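Local structure of small nuclear ribonucleoprotein homolog (Pyrobaculum aerophilum, 1M5Q) at residues 3-6 with 7-10; 52-56 with 57-61; 101-105 with 106-110. The protein probably binds RNA, as Sm-like proteins generally do, and forms a 14-mer built on the beta-sheet toroid of this family, with an added C-terminal domain. All coordinates share one frame; numbering follows the deposited sequence.

Contact 1: 3-6 with 7-10; sequences AELN and NLLG. With CD (cadmium ion), chain B.
The amide of Asn6 lies against Leu9. Leu9 CD1 sits over one face of it, 4.0 Å from Asn6 OD1 and equally far from Asn6 ND2. With CG roughly anti to the backbone N (chi1 -150°), the Asn6 amide swings to the side of its own carbonyl, where Leu9 arrives. Leu9 CG presses on that carbonyl, 3.3 Å from Asn6 O. Asn7, next in the turn, sets its CB 3.4 Å from Glu4 O. The amide OD1 of Asn7 accepts a bond from Arg72 NE of the second subunit. The Glu4 carboxylate turns to the third subunit and the metal. Glu4 OE2 binds cadmium at 2.6 Å, a site completed by a water and His28 NE2 of the third subunit. Arg51 of that subunit also bonds OE2. The cadmium ion and Arg51 would probably favour the ionised acid.

The helix ends here in a type I turn from Asn6 to Leu9. Asn7 N is shared weakly between Ala3 O and Glu4 O. Leu8 N makes a firmer bond of 2.8 Å to Leu5 O. Leu5 CD2 meets Leu8 CD1.

This is the N-terminal helix 2-6 of the Sm fold. Leu5 packs on Val30, while Leu8 and Leu9 pack on Leu27, all on strand 22-30. Gly10 bonds to the backbone of Leu27 just before strand 12-17 begins.

Contact 2: 52-56 with 57-61; sequences VFIMY and RYIVH
Ile54 and Ile59 form the tight part of this contact. Ile54 CG2 rests on the CG1-CD1 arm of Ile59, 3.5 Å from Ile59 CG1, and the two side chains cross at about a right angle. Ile59 CG1 is anti to the carbonyl carbon (chi1 -59°), which carries the branch across to Ile54. Both side chains are buried and also touch Val15. Two backbone bonds draw the chain round beside them. Tyr58 N donates to Met55 O at 3.1 Å, and Ile59 N to Tyr56 O at 3.0 Å. A water also donates to Tyr56 O and Ile59 O, so Tyr56 O holds two partners.

The less buried side is the pair Tyr56 and Arg57, both partly exposed. Tyr56 CZ lies 3.5 Å above one face of the Arg57 guanidinium, offset toward its rim. Ring and guanidinium planes stand 48° apart, so this is no flat stack. Tyr56 OH is near Arg57 NH1, but the angle is too poor for a hydrogen bond. Tyr56 also packs on Arg57 of the third subunit. Tyr58 OH bonds to Arg57 O and Ser18 OG of the fourth subunit.

Beyond the turn, Val60 and His61 both face Val16 in a classic beta bulge. A short 3-10 turn joining the last two strands of the Sm barrel, 48-54 and 59-64, is characteristic of the Sm fold and of SH3-like barrels.

Contact 3: 101-105 with 106-110; sequences VRVSE and IGVEG. With ACY (acetic acid), chain C.
Residues 101-110 form a beta hairpin of the C-terminal domain, closed by a type I turn from Ser104 to Gly107. Ser104 OG accepts Ile106 N at 3.1 Å, which makes an ST turn within it. Ser104 OG sits between the backbone N and the carbonyl carbon (chi1 72°), and from there it reaches over the turn.

Two hydrogen-bonded pairs hold the strands together. Glu109 N donates to Arg102 O at 2.7 Å, and Arg102 N returns a bond to Glu109 O. Nearer the turn, Ser104 N bonds to Gly107 O at 2.9 Å, and Gly107 N to Ser104 O at 3.3 Å.

Arg102 and Glu109 lie side by side on one face and point the same way. Their salt bridge is long, 3.5 Å from Arg102 NH1 to Glu109 OE1, with the flat groups 74° apart. The far edge of the guanidinium grips an acetic acid molecule, probably from the crystallisation liquor. Arg102 NE bonds to its OXT at 2.8 Å and Arg102 NH2 to its O. These two bonds, with one from NH2 to Ile81 O of the fifth subunit, would fix the group's rotation. Thr92 OG1 also bonds the ligand. Glu109 has a further salt bridge to Arg117 of the fifth subunit.

Val103 and Val108 share the other face, where Val103 CG1 meets Val108 CG2 at 3.8 Å. That face lies under helix 113-127, through Val103 on Phe122 and Val108 on Lys119. Val103 also touches helix 71-81. Strand 94-97 flanks strand 101-104 in the sheet.

How the contacts relate
The three contacts follow one another along the chain, and none encloses or crosses another. Contact 1 closes the turn from helix 2-6 toward strand 12-17. Contact 2 closes the short turn between strands 48-54 and 59-64, the outermost strands of the five-stranded sheet within this chain. Both belong to the Sm domain, with centres about 16 Å apart, and both touch the third subunit. Contact 3 closes the hairpin of strands 101-104 and 107-109 at one edge of the four-stranded sheet of the C-terminal domain. Its centre is about 34 Å from that of contact 2, on the opposite side of the chain's centre.

Contact 1: 3-6 with 7-10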
loop_
_atom_site.group_PDB
_atom_site.type_symbol
_atom_site.label_atom_id
_atom_site.label_comp_id
_atom_site.label_asym_id
_atom_site.label_seq_id
_atom_site.Cartn_x
_atom_site.Cartn_y
_atom_site.Cartn_z
ATOM N N ALA H 3 -21.060 -2.231 -8.124
ATOM C CA ALA H 3 -22.354 -2.108 -8.795
ATOM C C ALA H 3 -23.250 -3.359 -8.631
ATOM O O ALA H 3 -24.434 -3.209 -8.343
ATOM C CB ALA H 3 -22.169 -1.808 -10.326
ATOM N N GLU H 4 -22.715 -4.567 -8.833
ATOM C CA GLU H 4 -23.532 -5.779 -8.686
ATOM C C GLU H 4 -24.108 -5.840 -7.242
ATOM O O GLU H 4 -25.268 -6.158 -7.047
ATOM C CB GLU H 4 -22.735 -7.099 -9.009
ATOM C CG GLU H 4 -22.161 -7.254 -10.456
ATOM C CD GLU H 4 -22.217 -8.722 -11.108
ATOM O OE1 GLU H 4 -21.265 -9.045 -11.879
ATOM O OE2 GLU H 4 -23.185 -9.533 -10.922
ATOM N N LEU H 5 -23.302 -5.494 -6.244
ATOM C CA LEU H 5 -23.721 -5.524 -4.839
ATOM C C LEU H 5 -24.739 -4.461 -4.502
ATOM O O LEU H 5 -25.703 -4.694 -3.733
ATOM C CB LEU H 5 -22.510 -5.349 -3.931
ATOM C CG LEU H 5 -21.649 -6.607 -3.842
ATOM C CD1 LEU H 5 -20.540 -6.401 -2.801
ATOM C CD2 LEU H 5 -22.532 -7.769 -3.446
ATOM N N ASN H 6 -24.527 -3.271 -5.036
ATOM C CA ASN H 6 -25.504 -2.237 -4.789
ATOM C C ASN H 6 -26.861 -2.713 -5.337
ATOM O O ASN H 6 -27.888 -2.228 -4.855
ATOM C CB ASN H 6 -25.110 -0.907 -5.462
ATOM C CG ASN H 6 -25.623 0.308 -4.707
ATOM O OD1 ASN H 6 -25.109 0.665 -3.624
ATOM N ND2 ASN H 6 -26.646 0.954 -5.259
ATOM N N ASN H 7 -26.882 -3.643 -6.313
ATOM C CA ASN H 7 -28.178 -4.130 -6.839
ATOM C C ASN H 7 -28.837 -5.170 -5.926
ATOM O O ASN H 7 -29.976 -5.599 -6.185
ATOM C CB ASN H 7 -28.077 -4.716 -8.260
ATOM C CG ASN H 7 -27.962 -3.627 -9.355
ATOM O OD1 ASN H 7 -28.594 -2.599 -9.267
ATOM N ND2 ASN H 7 -27.153 -3.877 -10.387
ATOM N N LEU H 8 -28.131 -5.539 -4.850
ATOM C CA LEU H 8 -28.657 -6.507 -3.884
ATOM C C LEU H 8 -29.065 -5.887 -2.568
ATOM O O LEU H 8 -29.338 -6.611 -1.625
ATOM C CB LEU H 8 -27.642 -7.638 -3.607
ATOM C CG LEU H 8 -27.376 -8.537 -4.803
ATOM C CD1 LEU H 8 -26.140 -9.340 -4.524
ATOM C CD2 LEU H 8 -28.595 -9.402 -5.138
ATOM N N LEU H 9 -29.136 -4.558 -2.489
ATOM C CA LEU H 9 -29.584 -3.917 -1.268
ATOM C C LEU H 9 -30.956 -4.476 -0.826
ATOM O O LEU H 9 -31.923 -4.567 -1.640
ATOM C CB LEU H 9 -29.718 -2.389 -1.451
ATOM C CG LEU H 9 -28.376 -1.662 -1.652
ATOM C CD1 LEU H 9 -28.630 -0.164 -1.998
ATOM C CD2 LEU H 9 -27.482 -1.851 -0.436
ATOM N N GLY H 10 -31.045 -4.814 0.463
ATOM C CA GLY H 10 -32.265 -5.387 1.012
ATOM C C GLY H 10 -32.290 -6.913 0.851
ATOM O O GLY H 10 -33.145 -7.593 1.415
HETATM CD CD CD B . -23.874 -10.254 -13.373
HETATM O O HOH W 1 -26.499 -10.746 -12.832
#

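Contact 2: 52-56 with 57-61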
loop_
_atom_site.group_PDB
_atom_site.type_symbol
_atom_site.label_atom_id
_atom_site.label_comp_id
_atom_site.label_asym_id
_atom_site.label_seq_id
_atom_site.Cartn_x
_atom_site.Cartn_y
_atom_site.Cartn_z
ATOM N N VAL H 52 -23.875 -4.860 11.471
ATOM C CA VAL H 52 -22.514 -5.351 11.526
ATOM C C VAL H 52 -21.804 -4.559 10.435
ATOM O O VAL H 52 -22.205 -4.614 9.275
ATOM C CB VAL H 52 -22.478 -6.844 11.177
ATOM C CG1 VAL H 52 -21.046 -7.366 11.155
ATOM C CG2 VAL H 52 -23.360 -7.588 12.177
ATOM N N PHE H 53 -20.762 -3.826 10.825
ATOM C CA PHE H 53 -19.999 -3.013 9.898
ATOM C C PHE H 53 -18.705 -3.777 9.616
ATOM O O PHE H 53 -17.816 -3.854 10.449
ATOM C CB PHE H 53 -19.682 -1.644 10.525
ATOM C CG PHE H 53 -20.908 -0.888 10.983
ATOM C CD1 PHE H 53 -21.451 -1.103 12.256
ATOM C CD2 PHE H 53 -21.521 0.021 10.145
ATOM C CE1 PHE H 53 -22.575 -0.413 12.656
ATOM C CE2 PHE H 53 -22.663 0.723 10.544
ATOM C CZ PHE H 53 -23.190 0.509 11.801
ATOM N N ILE H 54 -18.603 -4.300 8.405
ATOM C CA ILE H 54 -17.466 -5.131 8.029
ATOM C C ILE H 54 -16.363 -4.409 7.207
ATOM O O ILE H 54 -16.630 -3.903 6.096
ATOM C CB ILE H 54 -18.022 -6.317 7.229
ATOM C CG1 ILE H 54 -19.132 -6.989 8.037
ATOM C CG2 ILE H 54 -16.926 -7.255 6.826
ATOM C CD1 ILE H 54 -19.794 -8.073 7.223
HETATM N N MSE H 55 -15.138 -4.400 7.741
HETATM C CA MSE H 55 -13.972 -3.737 7.097
HETATM C C MSE H 55 -13.569 -4.543 5.852
HETATM O O MSE H 55 -13.366 -5.759 5.918
HETATM C CB MSE H 55 -12.813 -3.654 8.106
HETATM C CG MSE H 55 -13.235 -3.009 9.453
HETATM SE SE MSE H 55 -13.336 -1.069 9.309
HETATM C CE MSE H 55 -11.384 -0.767 9.633
ATOM N N TYR H 56 -13.453 -3.869 4.718
ATOM C CA TYR H 56 -13.154 -4.552 3.438
ATOM C C TYR H 56 -11.910 -5.424 3.458
ATOM O O TYR H 56 -11.902 -6.539 2.899
ATOM C CB TYR H 56 -13.123 -3.525 2.283
ATOM C CG TYR H 56 -11.854 -2.714 2.217
ATOM C CD1 TYR H 56 -10.697 -3.268 1.640
ATOM C CD2 TYR H 56 -11.778 -1.435 2.774
ATOM C CE1 TYR H 56 -9.498 -2.572 1.620
ATOM C CE2 TYR H 56 -10.559 -0.697 2.773
ATOM C CZ TYR H 56 -9.439 -1.289 2.184
ATOM O OH TYR H 56 -8.247 -0.628 2.094
ATOM N N ARG H 57 -10.883 -4.972 4.169
ATOM C CA ARG H 57 -9.636 -5.738 4.210
ATOM C C ARG H 57 -9.761 -7.199 4.676
ATOM O O ARG H 57 -8.895 -8.039 4.351
ATOM C CB ARG H 57 -8.617 -5.029 5.114
ATOM C CG ARG H 57 -7.719 -4.042 4.388
ATOM C CD ARG H 57 -6.861 -3.237 5.405
ATOM N NE ARG H 57 -7.670 -2.116 5.880
ATOM C CZ ARG H 57 -7.606 -0.890 5.366
ATOM N NH1 ARG H 57 -6.748 -0.635 4.389
ATOM N NH2 ARG H 57 -8.432 0.063 5.801
ATOM N N TYR H 58 -10.814 -7.497 5.447
ATOM C CA TYR H 58 -11.011 -8.853 5.982
ATOM C C TYR H 58 -12.050 -9.713 5.272
ATOM O O TYR H 58 -12.303 -10.881 5.694
ATOM C CB TYR H 58 -11.334 -8.756 7.492
ATOM C CG TYR H 58 -10.086 -8.386 8.281
ATOM C CD1 TYR H 58 -9.816 -7.063 8.623
ATOM C CD2 TYR H 58 -9.128 -9.357 8.593
ATOM C CE1 TYR H 58 -8.630 -6.703 9.266
ATOM C CE2 TYR H 58 -7.914 -9.018 9.248
ATOM C CZ TYR H 58 -7.683 -7.681 9.578
ATOM O OH TYR H 58 -6.535 -7.328 10.227
ATOM N N ILE H 59 -12.629 -9.171 4.193
ATOM C CA ILE H 59 -13.657 -9.890 3.439
ATOM C C ILE H 59 -13.034 -10.760 2.376
ATOM O O ILE H 59 -12.316 -10.239 1.482
ATOM C CB ILE H 59 -14.662 -8.932 2.751
ATOM C CG1 ILE H 59 -15.340 -8.054 3.808
ATOM C CG2 ILE H 59 -15.741 -9.749 2.024
ATOM C CD1 ILE H 59 -16.289 -6.944 3.291
ATOM N N VAL H 60 -13.310 -12.073 2.453
ATOM C CA VAL H 60 -12.748 -12.991 1.492
ATOM C C VAL H 60 -13.662 -13.038 0.305
ATOM O O VAL H 60 -13.219 -12.995 -0.840
ATOM C CB VAL H 60 -12.583 -14.431 2.076
ATOM C CG1 VAL H 60 -11.896 -15.300 1.026
ATOM C CG2 VAL H 60 -11.777 -14.392 3.407
ATOM N N HIS H 61 -14.953 -13.144 0.558
ATOM C CA HIS H 61 -15.914 -13.137 -0.484
ATOM C C HIS H 61 -17.298 -12.908 0.076
ATOM O O HIS H 61 -17.511 -12.992 1.271
ATOM C CB HIS H 61 -15.847 -14.421 -1.336
ATOM C CG HIS H 61 -16.138 -15.682 -0.595
ATOM N ND1 HIS H 61 -15.160 -16.419 0.047
ATOM C CD2 HIS H 61 -17.292 -16.368 -0.439
ATOM C CE1 HIS H 61 -15.703 -17.511 0.564
ATOM N NE2 HIS H 61 -16.998 -17.503 0.282
HETATM O O HOH W 2 -10.613 -8.036 0.934
#

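Contact 3: 101-105 with 106-110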
loop_
_atom_site.group_PDB
_atom_site.type_symbol
_atom_site.label_atom_id
_atom_site.label_comp_id
_atom_site.label_asym_id
_atom_site.label_seq_id
_atom_site.Cartn_x
_atom_site.Cartn_y
_atom_site.Cartn_z
ATOM N N VAL H 101 -44.384 -11.660 -23.934
ATOM C CA VAL H 101 -43.846 -11.619 -22.577
ATOM C C VAL H 101 -42.930 -12.840 -22.419
ATOM O O VAL H 101 -43.260 -13.946 -22.837
ATOM C CB VAL H 101 -44.988 -11.584 -21.491
ATOM C CG1 VAL H 101 -44.396 -11.722 -20.048
ATOM C CG2 VAL H 101 -45.710 -10.273 -21.581
ATOM N N ARG H 102 -41.754 -12.611 -21.850
ATOM C CA ARG H 102 -40.742 -13.659 -21.699
ATOM C C ARG H 102 -40.164 -13.510 -20.314
ATOM O O ARG H 102 -39.903 -12.422 -19.891
ATOM C CB ARG H 102 -39.660 -13.451 -22.779
ATOM C CG ARG H 102 -38.409 -14.299 -22.626
ATOM C CD ARG H 102 -37.442 -13.988 -23.783
ATOM N NE ARG H 102 -36.329 -14.922 -23.758
ATOM C CZ ARG H 102 -35.258 -14.795 -22.971
ATOM N NH1 ARG H 102 -35.136 -13.754 -22.128
ATOM N NH2 ARG H 102 -34.289 -15.716 -23.031
ATOM N N VAL H 103 -39.999 -14.604 -19.604
ATOM C CA VAL H 103 -39.482 -14.588 -18.241
ATOM C C VAL H 103 -38.299 -15.582 -18.090
ATOM O O VAL H 103 -38.442 -16.760 -18.389
ATOM C CB VAL H 103 -40.568 -15.048 -17.190
ATOM C CG1 VAL H 103 -40.048 -14.745 -15.809
ATOM C CG2 VAL H 103 -41.956 -14.349 -17.423
ATOM N N SER H 104 -37.163 -15.087 -17.610
ATOM C CA SER H 104 -35.960 -15.879 -17.395
ATOM C C SER H 104 -35.802 -15.896 -15.874
ATOM O O SER H 104 -36.585 -15.229 -15.179
ATOM C CB SER H 104 -34.748 -15.186 -18.032
ATOM O OG SER H 104 -34.399 -14.026 -17.266
ATOM N N GLU H 105 -34.799 -16.612 -15.358
ATOM C CA GLU H 105 -34.619 -16.663 -13.920
ATOM C C GLU H 105 -34.190 -15.326 -13.341
ATOM O O GLU H 105 -34.165 -15.169 -12.124
ATOM C CB GLU H 105 -33.640 -17.787 -13.463
ATOM C CG GLU H 105 -32.270 -17.786 -14.100
ATOM C CD GLU H 105 -31.302 -18.852 -13.517
ATOM O OE1 GLU H 105 -31.735 -19.973 -13.165
ATOM O OE2 GLU H 105 -30.080 -18.574 -13.429
ATOM N N ILE H 106 -33.907 -14.334 -14.172
ATOM C CA ILE H 106 -33.531 -13.028 -13.607
ATOM C C ILE H 106 -34.451 -11.860 -14.009
ATOM O O ILE H 106 -34.143 -10.677 -13.766
ATOM C CB ILE H 106 -32.077 -12.630 -13.967
ATOM C CG1 ILE H 106 -31.971 -12.252 -15.448
ATOM C CG2 ILE H 106 -31.129 -13.777 -13.609
ATOM C CD1 ILE H 106 -30.503 -11.981 -15.880
ATOM N N GLY H 107 -35.572 -12.154 -14.650
ATOM C CA GLY H 107 -36.446 -11.042 -14.974
ATOM C C GLY H 107 -37.507 -11.292 -16.015
ATOM O O GLY H 107 -37.552 -12.339 -16.663
ATOM N N VAL H 108 -38.356 -10.289 -16.195
ATOM C CA VAL H 108 -39.458 -10.367 -17.116
ATOM C C VAL H 108 -39.228 -9.343 -18.220
ATOM O O VAL H 108 -38.929 -8.199 -17.938
ATOM C CB VAL H 108 -40.786 -9.999 -16.375
ATOM C CG1 VAL H 108 -41.886 -9.719 -17.369
ATOM C CG2 VAL H 108 -41.193 -11.107 -15.390
ATOM N N GLU H 109 -39.345 -9.763 -19.473
ATOM C CA GLU H 109 -39.247 -8.832 -20.572
ATOM C C GLU H 109 -40.675 -8.704 -21.109
ATOM O O GLU H 109 -41.418 -9.686 -21.143
ATOM C CB GLU H 109 -38.347 -9.370 -21.696
ATOM C CG GLU H 109 -36.866 -9.143 -21.496
ATOM C CD GLU H 109 -36.016 -9.507 -22.735
ATOM O OE1 GLU H 109 -36.100 -10.641 -23.279
ATOM O OE2 GLU H 109 -35.259 -8.614 -23.166
ATOM N N GLY H 110 -41.054 -7.490 -21.518
ATOM C CA GLY H 110 -42.368 -7.257 -22.089
ATOM C C GLY H 110 -42.970 -6.053 -21.410
ATOM O O GLY H 110 -42.522 -5.674 -20.357
HETATM C C ACY C . -36.057 -17.993 -25.021
HETATM O O ACY C . -34.996 -18.152 -24.243
HETATM O OXT ACY C . -36.384 -16.930 -25.728
HETATM C CH3 ACY C . -36.939 -19.207 -25.053
#